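Local coordinates for protein methionine gamma-lyase (Trichomonas vaginalis, PDB 1E5E) that belongs to the PLP-dependent enzymes of the Cys/Met metabolism family and assembles from four chains, at residues 137-140 with 141-144. Residues are numbered along the deposited sequence; the frame is centred on the assembly and turned at random.
Sequences PGEV and KKHM
His-143 CG lies beside its own backbone N, anti to the carbonyl carbon (chi1 -70°), and brings the ring back alongside the Glu-139 carbonyl, while Glu-139, bent at chi2 (-58°), folds its carboxylate toward Lys-142 and the same ring. All this happens within one short surface helix, 139-143, with Gly-138 as its N-cap residue. Its first turn closes where Lys-142 N donates to Gly-138 O at 3.0 Å. One residue on, Glu-139 O takes a short, straight bond from His-143 ND1, 2.6 Å long, with the oxygen almost in the ring plane. The main-chain N-H of His-143 is shared between a weak bond to Glu-139 O and a shorter one, 2.9 Å, to Val-140 O from above the carbonyl plane, so i+3 pairing joins the i+4 pattern here. Beside the ring, its plane 76° from that of the carboxylate, Glu-139 OE1 approaches His-143 CE1 at 3.3 Å. Val-140 faces inward onto Ile-132 of strand 128-132 and Asp-172 of helix 166-174, and its CG1 meets Met-144 SD at 4.0 Å. Glu-139 OE2 and Lys-142 NZ form a long salt bridge, 4.0 Å; one water bridges them, accepting from NZ and donating both to OE2 and to Pro-137 O, with the water oxygen 2.7 Å from Pro-137 O.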
loop_
_atom_site.group_PDB
_atom_site.type_symbol
_atom_site.label_atom_id
_atom_site.label_comp_id
_atom_site.label_asym_id
_atom_site.label_seq_id
_atom_site.Cartn_x
_atom_site.Cartn_y
_atom_site.Cartn_z
ATOM N N PRO A 137 5.977 -27.121 39.683
ATOM C CA PRO A 137 6.606 -28.425 39.581
ATOM C C PRO A 137 5.593 -29.541 39.741
ATOM O O PRO A 137 4.744 -29.527 40.636
ATOM C CB PRO A 137 7.551 -28.434 40.768
ATOM C CG PRO A 137 7.903 -27.007 41.024
ATOM C CD PRO A 137 6.734 -26.190 40.558
ATOM N N GLY A 138 5.641 -30.527 38.853
ATOM C CA GLY A 138 4.757 -31.671 38.841
ATOM C C GLY A 138 3.447 -31.563 38.088
ATOM O O GLY A 138 2.933 -32.554 37.544
ATOM N N GLU A 139 2.843 -30.384 37.976
ATOM C CA GLU A 139 1.535 -30.328 37.321
ATOM C C GLU A 139 1.526 -30.877 35.905
ATOM O O GLU A 139 0.547 -31.551 35.567
ATOM C CB GLU A 139 0.971 -28.929 37.439
ATOM C CG GLU A 139 0.615 -28.514 38.858
ATOM C CD GLU A 139 -0.407 -29.470 39.462
ATOM O OE1 GLU A 139 -1.595 -29.382 39.104
ATOM O OE2 GLU A 139 0.045 -30.330 40.256
ATOM N N VAL A 140 2.561 -30.680 35.110
ATOM C CA VAL A 140 2.574 -31.158 33.740
ATOM C C VAL A 140 2.540 -32.672 33.721
ATOM O O VAL A 140 1.576 -33.262 33.221
ATOM C CB VAL A 140 3.784 -30.642 32.936
ATOM C CG1 VAL A 140 3.892 -31.402 31.617
ATOM C CG2 VAL A 140 3.659 -29.149 32.680
ATOM N N LYS A 141 3.563 -33.281 34.304
ATOM C CA LYS A 141 3.639 -34.725 34.344
ATOM C C LYS A 141 2.386 -35.366 34.933
ATOM O O LYS A 141 1.893 -36.367 34.392
ATOM C CB LYS A 141 4.864 -35.220 35.113
ATOM C CG LYS A 141 5.611 -36.249 34.265
ATOM C CD LYS A 141 6.346 -37.291 35.101
ATOM C CE LYS A 141 6.631 -38.533 34.263
ATOM N NZ LYS A 141 5.413 -38.930 33.483
ATOM N N LYS A 142 1.782 -34.782 35.972
ATOM C CA LYS A 142 0.580 -35.381 36.549
ATOM C C LYS A 142 -0.606 -35.394 35.594
ATOM O O LYS A 142 -1.538 -36.209 35.752
ATOM C CB LYS A 142 0.181 -34.662 37.841
ATOM C CG LYS A 142 1.069 -34.997 39.027
ATOM C CD LYS A 142 0.879 -34.037 40.204
ATOM C CE LYS A 142 1.981 -34.305 41.239
ATOM N NZ LYS A 142 2.104 -33.156 42.192
ATOM N N HIS A 143 -0.660 -34.456 34.633
ATOM C CA HIS A 143 -1.827 -34.437 33.763
ATOM C C HIS A 143 -1.622 -35.143 32.448
ATOM O O HIS A 143 -2.547 -35.167 31.638
ATOM C CB HIS A 143 -2.253 -32.993 33.511
ATOM C CG HIS A 143 -2.809 -32.419 34.775
ATOM N ND1 HIS A 143 -1.988 -31.892 35.750
ATOM C CD2 HIS A 143 -4.088 -32.285 35.185
ATOM C CE1 HIS A 143 -2.755 -31.424 36.738
ATOM N NE2 HIS A 143 -4.007 -31.676 36.416
ATOM N N MET A 144 -0.458 -35.690 32.244
ATOM C CA MET A 144 -0.176 -36.352 30.971
ATOM C C MET A 144 -0.978 -37.615 30.820
ATOM O O MET A 144 -1.167 -38.364 31.781
ATOM C CB MET A 144 1.341 -36.469 30.848
ATOM C CG MET A 144 1.839 -35.198 30.059
ATOM S SD MET A 144 3.636 -35.166 30.179
ATOM C CE MET A 144 4.034 -36.288 28.850
HETATM O O HOH W 1 2.333 -30.491 41.394
#